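Local structure of hypothetical nigD-like protein (Bacteroides caccae, 3QWN) at residues I115-V120 against Y157-A162; D98-V103 against L147-N152; S77-T82 against H126-V131; L12-V17 against Y163-L168. The protein is probably an immunity protein of the NigD-like family, protecting its Bacteroides host against a cognate toxin, although its target and mode of action remain to be established. All blocks are in the same frame, centred on the assembly; numbering follows the deposited sequence.

Contact 1 of 4, residues I115-V120 against Y157-A162; sequences ILNLKV and YYNRRA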
loop_
_atom_site.group_PDB
_atom_site.type_symbol
_atom_site.label_atom_id
_atom_site.label_comp_id
_atom_site.label_asym_id
_atom_site.label_seq_id
_atom_site.Cartn_x
_atom_site.Cartn_y
_atom_site.Cartn_z
ATOM N N ILE A 115 2.904 -3.248 5.228
ATOM C CA ILE A 115 4.354 -3.286 5.256
ATOM C C ILE A 115 4.716 -4.757 5.146
ATOM O O ILE A 115 4.285 -5.572 5.970
ATOM C CB ILE A 115 4.947 -2.624 6.510
ATOM C CG1 ILE A 115 4.466 -1.165 6.654
ATOM C CG2 ILE A 115 6.462 -2.733 6.476
ATOM C CD1 ILE A 115 4.901 -0.479 7.982
ATOM N N LEU A 116 5.471 -5.100 4.107
ATOM C CA LEU A 116 5.913 -6.469 3.893
ATOM C C LEU A 116 7.385 -6.605 4.167
ATOM O O LEU A 116 8.132 -5.639 4.035
ATOM C CB LEU A 116 5.627 -6.923 2.445
ATOM C CG LEU A 116 4.205 -6.764 1.896
ATOM C CD1 LEU A 116 4.154 -7.188 0.440
ATOM C CD2 LEU A 116 3.177 -7.560 2.731
ATOM N N ASN A 117 7.812 -7.804 4.545
ATOM C CA ASN A 117 9.228 -8.113 4.649
ATOM C C ASN A 117 9.528 -9.158 3.597
ATOM O O ASN A 117 8.834 -10.181 3.488
ATOM C CB ASN A 117 9.711 -8.553 6.042
ATOM C CG ASN A 117 11.221 -8.600 6.080
ATOM O OD1 ASN A 117 11.908 -7.559 6.050
ATOM N ND2 ASN A 117 11.773 -9.810 5.984
ATOM N N LEU A 118 10.539 -8.858 2.798
ATOM C CA LEU A 118 11.048 -9.639 1.679
ATOM C C LEU A 118 12.481 -10.024 1.919
ATOM O O LEU A 118 13.212 -9.292 2.586
ATOM C CB LEU A 118 11.027 -8.726 0.422
ATOM C CG LEU A 118 9.801 -8.678 -0.437
ATOM C CD1 LEU A 118 8.663 -7.954 0.263
ATOM C CD2 LEU A 118 10.119 -7.937 -1.690
ATOM N N LYS A 119 12.903 -11.100 1.296
ATOM C CA LYS A 119 14.289 -11.517 1.249
ATOM C C LYS A 119 14.654 -11.333 -0.222
ATOM O O LYS A 119 14.032 -11.933 -1.105
ATOM C CB LYS A 119 14.515 -12.941 1.820
ATOM C CG LYS A 119 14.638 -12.988 3.352
ATOM C CD LYS A 119 16.099 -12.986 3.836
ATOM C CE LYS A 119 16.286 -13.519 5.242
ATOM N NZ LYS A 119 17.722 -13.486 5.647
ATOM N N VAL A 120 15.554 -10.366 -0.480
ATOM C CA VAL A 120 15.978 -9.951 -1.820
ATOM C C VAL A 120 17.501 -10.097 -2.000
ATOM O O VAL A 120 18.219 -10.538 -1.097
ATOM C CB VAL A 120 15.547 -8.468 -2.086
ATOM C CG1 VAL A 120 14.048 -8.274 -1.892
ATOM C CG2 VAL A 120 16.350 -7.483 -1.217
ATOM N N TYR A 157 18.401 -13.304 -0.043
ATOM C CA TYR A 157 19.589 -13.050 0.765
ATOM C C TYR A 157 19.403 -12.031 1.896
ATOM O O TYR A 157 19.885 -12.271 3.007
ATOM C CB TYR A 157 20.746 -12.552 -0.128
ATOM C CG TYR A 157 21.351 -13.522 -1.113
ATOM C CD1 TYR A 157 21.055 -14.887 -1.066
ATOM C CD2 TYR A 157 22.254 -13.085 -2.078
ATOM C CE1 TYR A 157 21.665 -15.795 -1.943
ATOM C CE2 TYR A 157 22.859 -13.980 -2.970
ATOM C CZ TYR A 157 22.559 -15.330 -2.907
ATOM O OH TYR A 157 23.182 -16.166 -3.811
ATOM N N TYR A 158 18.832 -10.859 1.590
ATOM C CA TYR A 158 18.748 -9.728 2.543
ATOM C C TYR A 158 17.332 -9.266 2.778
ATOM O O TYR A 158 16.540 -9.205 1.848
ATOM C CB TYR A 158 19.580 -8.511 2.032
ATOM C CG TYR A 158 20.887 -8.883 1.367
ATOM C CD1 TYR A 158 21.918 -9.483 2.088
ATOM C CD2 TYR A 158 21.097 -8.637 0.015
ATOM C CE1 TYR A 158 23.117 -9.836 1.477
ATOM C CE2 TYR A 158 22.290 -8.999 -0.608
ATOM C CZ TYR A 158 23.304 -9.583 0.129
ATOM O OH TYR A 158 24.482 -9.956 -0.481
ATOM N N ASN A 159 17.025 -8.901 4.006
ATOM C CA ASN A 159 15.703 -8.421 4.371
ATOM C C ASN A 159 15.508 -7.016 3.855
ATOM O O ASN A 159 16.416 -6.186 3.914
ATOM C CB ASN A 159 15.493 -8.472 5.896
ATOM C CG ASN A 159 15.444 -9.880 6.449
ATOM O OD1 ASN A 159 14.670 -10.738 6.004
ATOM N ND2 ASN A 159 16.264 -10.146 7.443
ATOM N N ARG A 160 14.354 -6.776 3.274
ATOM C CA ARG A 160 13.962 -5.495 2.713
ATOM C C ARG A 160 12.474 -5.358 2.869
ATOM O O ARG A 160 11.730 -6.308 2.656
ATOM C CB ARG A 160 14.368 -5.392 1.226
ATOM C CG ARG A 160 14.438 -3.958 0.653
ATOM C CD ARG A 160 13.743 -3.854 -0.713
ATOM N NE ARG A 160 14.627 -4.186 -1.838
ATOM C CZ ARG A 160 14.220 -4.546 -3.061
ATOM N NH1 ARG A 160 12.919 -4.638 -3.342
ATOM N NH2 ARG A 160 15.111 -4.833 -4.007
ATOM N N ARG A 161 12.033 -4.184 3.267
ATOM C CA ARG A 161 10.616 -3.877 3.388
ATOM C C ARG A 161 10.065 -3.383 2.092
ATOM O O ARG A 161 10.774 -2.724 1.314
ATOM C CB ARG A 161 10.373 -2.810 4.454
ATOM C CG ARG A 161 10.465 -3.364 5.866
ATOM C CD ARG A 161 10.046 -2.345 6.883
ATOM N NE ARG A 161 10.010 -2.953 8.212
ATOM C CZ ARG A 161 9.451 -2.393 9.272
ATOM N NH1 ARG A 161 8.865 -1.204 9.174
ATOM N NH2 ARG A 161 9.449 -3.025 10.437
ATOM N N ALA A 162 8.799 -3.710 1.849
ATOM C CA ALA A 162 8.017 -3.245 0.708
ATOM C C ALA A 162 6.748 -2.634 1.256
ATOM O O ALA A 162 6.254 -3.055 2.298
ATOM C CB ALA A 162 7.735 -4.362 -0.262
#

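Contact 2 of 4, residues D98-V103 against L147-N152; sequences DPVDVV and LYHDAN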
loop_
_atom_site.group_PDB
_atom_site.type_symbol
_atom_site.label_atom_id
_atom_site.label_comp_id
_atom_site.label_asym_id
_atom_site.label_seq_id
_atom_site.Cartn_x
_atom_site.Cartn_y
_atom_site.Cartn_z
ATOM N N ASP A 98 5.581 -15.550 -4.821
ATOM C CA ASP A 98 6.850 -15.677 -4.100
ATOM C C ASP A 98 6.645 -15.189 -2.636
ATOM O O ASP A 98 5.892 -14.239 -2.418
ATOM C CB ASP A 98 7.980 -14.933 -4.831
ATOM C CG ASP A 98 8.394 -15.620 -6.111
ATOM O OD1 ASP A 98 8.560 -16.847 -6.090
ATOM O OD2 ASP A 98 8.585 -14.915 -7.130
ATOM N N PRO A 99 7.169 -15.934 -1.628
ATOM C CA PRO A 99 6.823 -15.630 -0.230
ATOM C C PRO A 99 7.265 -14.281 0.274
ATOM O O PRO A 99 8.272 -13.726 -0.163
ATOM C CB PRO A 99 7.535 -16.735 0.561
ATOM C CG PRO A 99 7.652 -17.842 -0.404
ATOM C CD PRO A 99 7.989 -17.162 -1.696
ATOM N N VAL A 100 6.463 -13.756 1.205
ATOM C CA VAL A 100 6.659 -12.502 1.926
ATOM C C VAL A 100 6.171 -12.725 3.356
ATOM O O VAL A 100 5.426 -13.681 3.623
ATOM C CB VAL A 100 5.950 -11.248 1.285
ATOM C CG1 VAL A 100 6.315 -11.036 -0.177
ATOM C CG2 VAL A 100 4.429 -11.264 1.490
ATOM N N ASP A 101 6.549 -11.812 4.264
ATOM C CA ASP A 101 5.998 -11.740 5.604
ATOM C C ASP A 101 5.207 -10.442 5.696
ATOM O O ASP A 101 5.587 -9.444 5.077
ATOM C CB ASP A 101 7.090 -11.798 6.692
ATOM C CG ASP A 101 7.820 -13.122 6.818
ATOM O OD1 ASP A 101 7.226 -14.177 6.464
ATOM O OD2 ASP A 101 8.963 -13.113 7.285
ATOM N N VAL A 102 4.100 -10.453 6.426
ATOM C CA VAL A 102 3.353 -9.224 6.662
ATOM C C VAL A 102 3.865 -8.674 8.009
ATOM O O VAL A 102 3.786 -9.374 9.017
ATOM C CB VAL A 102 1.820 -9.399 6.616
ATOM C CG1 VAL A 102 1.110 -8.123 7.086
ATOM C CG2 VAL A 102 1.356 -9.811 5.213
ATOM N N VAL A 103 4.449 -7.464 8.010
ATOM C CA VAL A 103 4.945 -6.808 9.232
ATOM C C VAL A 103 3.772 -6.105 9.940
ATOM O O VAL A 103 3.624 -6.228 11.136
ATOM C CB VAL A 103 6.085 -5.801 8.883
ATOM C CG1 VAL A 103 6.523 -5.013 10.117
ATOM C CG2 VAL A 103 7.264 -6.532 8.263
ATOM N N LEU A 147 -2.384 -11.817 -2.595
ATOM C CA LEU A 147 -1.198 -11.099 -2.998
ATOM C C LEU A 147 -0.493 -11.819 -4.156
ATOM O O LEU A 147 -0.228 -13.028 -4.087
ATOM C CB LEU A 147 -0.211 -10.898 -1.824
ATOM C CG LEU A 147 1.036 -10.070 -2.149
ATOM C CD1 LEU A 147 0.710 -8.600 -2.295
ATOM C CD2 LEU A 147 2.110 -10.298 -1.149
ATOM N N TYR A 148 -0.203 -11.049 -5.207
ATOM C CA TYR A 148 0.613 -11.458 -6.322
ATOM C C TYR A 148 2.016 -10.905 -6.047
ATOM O O TYR A 148 2.165 -9.703 -5.775
ATOM C CB TYR A 148 0.035 -10.930 -7.647
ATOM C CG TYR A 148 0.945 -11.111 -8.846
ATOM C CD1 TYR A 148 2.014 -10.245 -9.073
ATOM C CD2 TYR A 148 0.694 -12.098 -9.794
ATOM C CE1 TYR A 148 2.867 -10.418 -10.161
ATOM C CE2 TYR A 148 1.510 -12.246 -10.915
ATOM C CZ TYR A 148 2.600 -11.406 -11.091
ATOM O OH TYR A 148 3.418 -11.536 -12.187
ATOM N N HIS A 149 3.033 -11.768 -6.098
ATOM C CA HIS A 149 4.405 -11.332 -5.918
ATOM C C HIS A 149 5.308 -12.136 -6.827
ATOM O O HIS A 149 5.441 -13.350 -6.660
ATOM C CB HIS A 149 4.879 -11.392 -4.439
ATOM C CG HIS A 149 6.353 -11.123 -4.266
ATOM N ND1 HIS A 149 7.119 -11.864 -3.388
ATOM C CD2 HIS A 149 7.166 -10.243 -4.918
ATOM C CE1 HIS A 149 8.358 -11.395 -3.505
ATOM N NE2 HIS A 149 8.433 -10.428 -4.423
ATOM N N ASP A 150 5.931 -11.444 -7.788
ATOM C CA ASP A 150 6.899 -12.015 -8.715
ATOM C C ASP A 150 8.272 -11.451 -8.366
ATOM O O ASP A 150 8.503 -10.257 -8.545
ATOM C CB ASP A 150 6.507 -11.703 -10.165
ATOM C CG ASP A 150 7.336 -12.364 -11.257
ATOM O OD1 ASP A 150 8.122 -13.297 -10.937
ATOM O OD2 ASP A 150 7.182 -11.964 -12.436
ATOM N N ALA A 151 9.154 -12.296 -7.802
ATOM C CA ALA A 151 10.524 -11.918 -7.404
ATOM C C ALA A 151 11.464 -11.976 -8.585
ATOM O O ALA A 151 12.618 -11.596 -8.445
ATOM C CB ALA A 151 11.027 -12.839 -6.297
ATOM N N ASN A 152 10.987 -12.505 -9.748
ATOM C CA ASN A 152 11.759 -12.609 -11.018
ATOM C C ASN A 152 13.103 -13.341 -10.820
ATOM O O ASN A 152 14.125 -12.961 -11.397
ATOM C CB ASN A 152 11.987 -11.219 -11.655
ATOM C CG ASN A 152 10.827 -10.756 -12.512
ATOM O OD1 ASN A 152 10.502 -11.357 -13.547
ATOM N ND2 ASN A 152 10.167 -9.678 -12.095
#

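Contact 3 of 4, residues S77-T82 against H126-V131; sequences SLVTPT and HVFGIV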
loop_
_atom_site.group_PDB
_atom_site.type_symbol
_atom_site.label_atom_id
_atom_site.label_comp_id
_atom_site.label_asym_id
_atom_site.label_seq_id
_atom_site.Cartn_x
_atom_site.Cartn_y
_atom_site.Cartn_z
ATOM N N SER A 77 8.659 6.035 -3.304
ATOM C CA SER A 77 7.445 5.488 -3.847
ATOM C C SER A 77 6.980 4.265 -3.064
ATOM O O SER A 77 7.738 3.648 -2.293
ATOM C CB SER A 77 7.674 5.115 -5.304
ATOM O OG SER A 77 8.572 4.021 -5.400
ATOM N N LEU A 78 5.713 3.929 -3.271
ATOM C CA LEU A 78 5.100 2.718 -2.753
ATOM C C LEU A 78 4.284 2.129 -3.899
ATOM O O LEU A 78 4.052 2.818 -4.913
ATOM C CB LEU A 78 4.287 2.937 -1.460
ATOM C CG LEU A 78 3.184 3.993 -1.404
ATOM C CD1 LEU A 78 1.958 3.551 -2.142
ATOM C CD2 LEU A 78 2.742 4.199 0.007
ATOM N N VAL A 79 3.882 0.854 -3.770
ATOM C CA VAL A 79 3.119 0.179 -4.830
ATOM C C VAL A 79 1.651 0.427 -4.538
ATOM O O VAL A 79 1.226 0.237 -3.399
ATOM C CB VAL A 79 3.472 -1.336 -4.925
ATOM C CG1 VAL A 79 2.860 -1.977 -6.153
ATOM C CG2 VAL A 79 4.985 -1.558 -4.922
ATOM N N THR A 80 0.884 0.869 -5.542
ATOM C CA THR A 80 -0.572 1.069 -5.445
ATOM C C THR A 80 -1.238 0.071 -6.402
ATOM O O THR A 80 -1.615 0.457 -7.511
ATOM C CB THR A 80 -1.017 2.528 -5.696
ATOM O OG1 THR A 80 -0.405 3.011 -6.890
ATOM C CG2 THR A 80 -0.726 3.455 -4.511
ATOM N N PRO A 81 -1.314 -1.236 -6.044
ATOM C CA PRO A 81 -1.898 -2.195 -6.991
ATOM C C PRO A 81 -3.425 -2.155 -6.974
ATOM O O PRO A 81 -4.072 -2.244 -5.914
ATOM C CB PRO A 81 -1.352 -3.547 -6.522
ATOM C CG PRO A 81 -1.097 -3.380 -5.048
ATOM C CD PRO A 81 -0.905 -1.894 -4.780
ATOM N N THR A 82 -4.009 -2.014 -8.177
ATOM C CA THR A 82 -5.459 -2.024 -8.302
ATOM C C THR A 82 -5.893 -3.499 -8.310
ATOM O O THR A 82 -5.357 -4.270 -9.124
ATOM C CB THR A 82 -5.936 -1.227 -9.535
ATOM O OG1 THR A 82 -5.504 0.130 -9.408
ATOM C CG2 THR A 82 -7.464 -1.248 -9.683
ATOM N N HIS A 126 10.802 -6.675 -8.212
ATOM C CA HIS A 126 9.803 -7.384 -7.451
ATOM C C HIS A 126 8.480 -6.752 -7.849
ATOM O O HIS A 126 8.295 -5.542 -7.712
ATOM C CB HIS A 126 10.100 -7.331 -5.946
ATOM C CG HIS A 126 11.257 -8.196 -5.539
ATOM N ND1 HIS A 126 11.068 -9.408 -4.906
ATOM C CD2 HIS A 126 12.584 -8.012 -5.727
ATOM C CE1 HIS A 126 12.274 -9.902 -4.701
ATOM N NE2 HIS A 126 13.216 -9.098 -5.181
ATOM N N VAL A 127 7.625 -7.548 -8.484
ATOM C CA VAL A 127 6.344 -7.077 -8.999
ATOM C C VAL A 127 5.228 -7.558 -8.071
ATOM O O VAL A 127 5.119 -8.749 -7.784
ATOM C CB VAL A 127 6.105 -7.492 -10.488
ATOM C CG1 VAL A 127 4.808 -6.888 -11.025
ATOM C CG2 VAL A 127 7.285 -7.090 -11.373
ATOM N N PHE A 128 4.437 -6.595 -7.565
ATOM C CA PHE A 128 3.313 -6.828 -6.681
ATOM C C PHE A 128 1.993 -6.514 -7.384
ATOM O O PHE A 128 1.935 -5.604 -8.217
ATOM C CB PHE A 128 3.433 -5.995 -5.407
ATOM C CG PHE A 128 4.608 -6.385 -4.547
ATOM C CD1 PHE A 128 4.542 -7.501 -3.704
ATOM C CD2 PHE A 128 5.784 -5.640 -4.572
ATOM C CE1 PHE A 128 5.638 -7.880 -2.932
ATOM C CE2 PHE A 128 6.873 -6.006 -3.780
ATOM C CZ PHE A 128 6.798 -7.139 -2.986
ATOM N N GLY A 129 0.953 -7.257 -6.998
ATOM C CA GLY A 129 -0.411 -7.077 -7.451
ATOM C C GLY A 129 -1.382 -7.678 -6.453
ATOM O O GLY A 129 -0.975 -8.308 -5.474
ATOM N N ILE A 130 -2.675 -7.482 -6.696
ATOM C CA ILE A 130 -3.760 -8.034 -5.919
ATOM C C ILE A 130 -4.671 -8.792 -6.869
ATOM O O ILE A 130 -5.199 -8.211 -7.826
ATOM C CB ILE A 130 -4.527 -6.947 -5.109
ATOM C CG1 ILE A 130 -3.643 -6.293 -4.000
ATOM C CG2 ILE A 130 -5.863 -7.503 -4.544
ATOM C CD1 ILE A 130 -3.229 -7.242 -2.765
ATOM N N VAL A 131 -4.831 -10.097 -6.616
ATOM C CA VAL A 131 -5.732 -10.962 -7.372
ATOM C C VAL A 131 -7.080 -10.897 -6.653
ATOM O O VAL A 131 -7.186 -11.283 -5.493
ATOM C CB VAL A 131 -5.199 -12.404 -7.549
ATOM C CG1 VAL A 131 -6.090 -13.195 -8.500
ATOM C CG2 VAL A 131 -3.750 -12.393 -8.039
HETATM O O HOH W 1 -3.018 -5.682 -9.371
#

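Contact 4 of 4, residues L12-V17 against Y163-L168; sequences LEFVTV and YLSVPL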
loop_
_atom_site.group_PDB
_atom_site.type_symbol
_atom_site.label_atom_id
_atom_site.label_comp_id
_atom_site.label_asym_id
_atom_site.label_seq_id
_atom_site.Cartn_x
_atom_site.Cartn_y
_atom_site.Cartn_z
ATOM N N LEU A 12 9.545 5.640 8.348
ATOM C CA LEU A 12 8.734 6.072 7.213
ATOM C C LEU A 12 7.260 5.952 7.484
ATOM O O LEU A 12 6.820 4.983 8.080
ATOM C CB LEU A 12 9.088 5.225 5.987
ATOM C CG LEU A 12 10.498 5.382 5.398
ATOM C CD1 LEU A 12 10.674 4.437 4.232
ATOM C CD2 LEU A 12 10.756 6.816 4.922
ATOM N N GLU A 13 6.492 6.908 7.016
ATOM C CA GLU A 13 5.033 6.928 7.143
ATOM C C GLU A 13 4.351 6.925 5.768
ATOM O O GLU A 13 4.909 7.460 4.819
ATOM C CB GLU A 13 4.595 8.202 7.861
ATOM C CG GLU A 13 4.593 8.169 9.377
ATOM C CD GLU A 13 4.070 9.458 9.994
ATOM O OE1 GLU A 13 2.930 9.891 9.666
ATOM O OE2 GLU A 13 4.852 10.070 10.761
ATOM N N PHE A 14 3.136 6.373 5.685
ATOM C CA PHE A 14 2.255 6.398 4.510
ATOM C C PHE A 14 1.618 7.761 4.505
ATOM O O PHE A 14 0.948 8.121 5.480
ATOM C CB PHE A 14 1.161 5.276 4.608
ATOM C CG PHE A 14 1.634 3.856 4.374
ATOM C CD1 PHE A 14 2.400 3.191 5.328
ATOM C CD2 PHE A 14 1.323 3.187 3.191
ATOM C CE1 PHE A 14 2.881 1.896 5.083
ATOM C CE2 PHE A 14 1.779 1.881 2.964
ATOM C CZ PHE A 14 2.533 1.237 3.922
ATOM N N VAL A 15 1.846 8.540 3.455
ATOM C CA VAL A 15 1.291 9.901 3.306
ATOM C C VAL A 15 0.891 10.105 1.856
ATOM O O VAL A 15 1.188 9.273 0.966
ATOM C CB VAL A 15 2.296 11.033 3.769
ATOM C CG1 VAL A 15 2.674 10.920 5.255
ATOM C CG2 VAL A 15 3.548 11.103 2.881
ATOM N N THR A 16 0.230 11.237 1.622
ATOM C CA THR A 16 -0.092 11.749 0.297
ATOM C C THR A 16 0.670 13.078 0.141
ATOM O O THR A 16 0.740 13.859 1.083
ATOM C CB THR A 16 -1.603 11.872 0.080
ATOM O OG1 THR A 16 -2.201 10.599 0.304
ATOM C CG2 THR A 16 -1.952 12.325 -1.328
ATOM N N VAL A 17 1.309 13.286 -0.987
ATOM C CA VAL A 17 1.984 14.562 -1.259
ATOM C C VAL A 17 1.349 15.176 -2.498
ATOM O O VAL A 17 0.886 14.444 -3.368
ATOM C CB VAL A 17 3.528 14.486 -1.387
ATOM C CG1 VAL A 17 4.174 14.117 -0.071
ATOM C CG2 VAL A 17 3.965 13.536 -2.507
ATOM N N TYR A 163 6.263 -1.604 0.587
ATOM C CA TYR A 163 5.102 -0.861 1.037
ATOM C C TYR A 163 4.030 -0.876 -0.030
ATOM O O TYR A 163 4.292 -0.483 -1.153
ATOM C CB TYR A 163 5.529 0.584 1.383
ATOM C CG TYR A 163 6.660 0.627 2.387
ATOM C CD1 TYR A 163 6.413 0.530 3.757
ATOM C CD2 TYR A 163 7.989 0.740 1.969
ATOM C CE1 TYR A 163 7.461 0.574 4.690
ATOM C CE2 TYR A 163 9.044 0.769 2.892
ATOM C CZ TYR A 163 8.774 0.715 4.248
ATOM O OH TYR A 163 9.823 0.783 5.140
ATOM N N LEU A 164 2.824 -1.335 0.331
ATOM C CA LEU A 164 1.669 -1.393 -0.561
ATOM C C LEU A 164 0.485 -0.594 0.004
ATOM O O LEU A 164 0.221 -0.642 1.191
ATOM C CB LEU A 164 1.232 -2.866 -0.773
ATOM C CG LEU A 164 1.911 -3.659 -1.895
ATOM C CD1 LEU A 164 3.367 -4.014 -1.557
ATOM C CD2 LEU A 164 1.161 -4.905 -2.161
ATOM N N SER A 165 -0.238 0.114 -0.856
ATOM C CA SER A 165 -1.457 0.836 -0.512
ATOM C C SER A 165 -2.454 0.436 -1.562
ATOM O O SER A 165 -2.342 0.882 -2.707
ATOM C CB SER A 165 -1.229 2.345 -0.474
ATOM O OG SER A 165 -1.018 2.831 0.840
ATOM N N VAL A 166 -3.314 -0.534 -1.236
ATOM C CA VAL A 166 -4.308 -1.055 -2.166
ATOM C C VAL A 166 -5.518 -0.096 -2.205
ATOM O O VAL A 166 -6.234 -0.014 -1.196
ATOM C CB VAL A 166 -4.753 -2.508 -1.815
ATOM C CG1 VAL A 166 -5.660 -3.066 -2.899
ATOM C CG2 VAL A 166 -3.558 -3.425 -1.593
ATOM N N PRO A 167 -5.793 0.596 -3.353
ATOM C CA PRO A 167 -6.983 1.488 -3.421
ATOM C C PRO A 167 -8.307 0.734 -3.300
ATOM O O PRO A 167 -8.474 -0.303 -3.929
ATOM C CB PRO A 167 -6.852 2.153 -4.798
ATOM C CG PRO A 167 -6.001 1.220 -5.593
ATOM C CD PRO A 167 -5.038 0.601 -4.626
ATOM N N LEU A 168 -9.245 1.255 -2.495
ATOM C CA LEU A 168 -10.530 0.591 -2.259
ATOM C C LEU A 168 -11.736 1.411 -2.765
ATOM O O LEU A 168 -12.883 1.088 -2.443
ATOM C CB LEU A 168 -10.700 0.275 -0.752
ATOM C CG LEU A 168 -9.595 -0.495 -0.051
ATOM C CD1 LEU A 168 -9.821 -0.491 1.459
ATOM C CD2 LEU A 168 -9.460 -1.899 -0.598
#

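Contact 1 of 4, residues I115-V120 against Y157-A162
At I115 the antiparallel pairing with the strand 158-162 opens on a side-chain crossing: CG2 of I115 lies obliquely against the extended arm of R161, 3.6 Å from its CD. L116 forms a hydrogen-bonded pair with A162; its N-H runs almost straight into the carbonyl of A162 (178° at the hydrogen), while A162 N returns a bond to L116 O. N117, with CG anti to its backbone N, brings its amide end over toward the neighbouring strand, so that ND2 donates to OD1 of N159 at 3.0 Å. The acceptor lies in the amide plane of N117, yet the donor sits well above the carbonyl plane of N159, and the two amides are turned 50° apart. L118 pairs with R160 through two 2.8 Å bonds, L118 N to R160 O and R160 N to L118 O, and drops its CD1 onto the methyl of A162. On the N117 face again, K119 runs alongside N159, its CE 3.3 Å from OD1. V120 closes the register. Its O is gripped twice, by Y158 N at 2.8 Å in the carbonyl plane and by Y157 N at 3.0 Å from above that plane, which makes Y157 and Y158 a classic beta bulge. V120 CG1 sits 3.9 Å above the centre of the R160 guanidinium, whose doubly bent chain crosses the valine. One face thus carries the polar N117, K119, N159 and R161; the other is apolar at L116, L118 and A162, which all pack on F128, with R160 laid over V120 toward the exposed end.

Contact 2 of 4, residues D98-V103 against L147-N152
L147 reaches across first, its CD2 meeting CG2 of V100 tip to tip at 3.6 Å; CG anti to the backbone N (chi1 -176°) sends the leucine that way. H149 does most of the holding. Its carbonyl accepts from D98 N at 2.9 Å, in the carbonyl plane, and its ring gives the bond back: ND1 donates to D98 O at 2.8 Å. That oxygen lies near the ring plane, but ND1 stands 63° out of the carbonyl plane of D98, so the bond misses the lone pairs. V100 CG1 presses on the same nitrogen, 3.4 Å from ND1. With NE2 hydrogen-bonded to ND1 of H126 and the ring stacked on F128, the rotation of the imidazole is well fixed. D150 OD1 accepts from N152 N, two residues on, an Asx turn, and lies 4.2 Å from D98 OD2, a proximity of like charges that may raise the pKa of one of them. A151 N donates to D98 OD2 at 2.8 Å, nearly straight at 169°; the oxygen accepts through its anti lone pair. Through backbone and side chain together, 98-100 closes over the end of strand 142-150 in one sheet before the chain enters strand 101-108 of the other, within the family's C-terminal beta sandwich.

Contact 3 of 4, residues S77-T82 against H126-V131
The carbonyl oxygen of T82 is held by one bond, from a water that donates to T82 O at 2.7 Å; the same water accepts a longer bond from I130 N, at 3.2 Å. No direct hydrogen bond joins the two segments. The segment 77-82 is the linker between the OB-like N-terminal domain and the C-terminal beta sandwich of this family, and here it runs over strand 127-131, the touching parts 28° apart in direction. P81 sits at the middle of the crossing. Its CB rests 3.8 Å from CA of G129, against the strand backbone, and the proline crosses I130 obliquely, CG of P81 4.0 Å from CG1 of I130. L164 of strand 158-167 also packs on P81, placing the proline between the two sheets. Nearer the start of the linker, V79 has CG1 anti to its backbone N (chi1 -171°) and meets F128 at about a right angle. F128 begins toward the linker but carries its ring away from it, into the interior of the sandwich. What it offers the valine is therefore its near end: CG1 of V79 is 4.1 Å from F128 CB, and CG2 of V79 is 4.2 Å from CD2 of the ring.

Contact 4 of 4, residues L12-V17 against Y163-L168
Strands 13-17 and 163-167 pass at 48° with their axes 9.6 Å apart at closest approach, too far for backbone pairing; F14 and S165 bring their CA atoms nearest, 8.4 Å apart. The contact is a domain interface, the first strand of the OB-like N-terminal domain facing a strand of the C-terminal beta sandwich. No hydrogen bond joins the two segments; side chains of 12-17 reach across to side chains and one carbonyl of 163-168. F14 carries most of it. Its CG is anti to the carbonyl carbon (chi1 -74°), and the ring reaches over to the other strand, its tip at Y163 and its CD2-CE2 side along L164 O and S165 OG. CZ of F14 arrives at the edge of the Y163 ring, 3.9 Å from CD1, and touches CB of the tyrosine as well. The two ring planes stand 74° apart with centroids 6.0 Å from each other, an oblique pairing. Along the other side, CE2 of F14 comes 3.5 Å from the carbonyl oxygen of L164. W106 meets F14 edge-to-face, and M56 and I115 also pack on it, so the phenylalanine is buried among residues from both domains. L12 makes a second, smaller crossing: its CD1 lies across the outer end of Y163 at about a right angle, 3.9 Å from OH and 4.2 Å from CZ. Y163 also packs on Q76 and M56 of the N-terminal domain. S165 is the polar element here, with its hydroxyl hydrogen-bonded to N113 and R54; that same OG lies near the plane of the F14 ring, at its edge, 3.3 Å from CD2.

In the fold
Contacts 1 and 4 share strand 158-167: its first half pairs with 115-120, and its second half faces the N-terminal domain. The centres of contacts 1 and 4 lie about 17 Å apart. I115 joins them directly, its CG1 3.8 Å from CE1 of F14. Contact 2 adds the third strand of that sheet, with N117 N 2.8 Å from D101 O, and through 147-152 also enters the opposing sheet, where Y148 N is 2.9 Å from G129 O of contact 3. Contacts 2 and 4 meet across the sandwich, L147 CD1 3.7 Å from L164 CD2. Contact 3, about 11 Å from contact 4 between centres, brings the interdomain linker alongside strand 158-167: V79 O is 2.9 Å from S165 N.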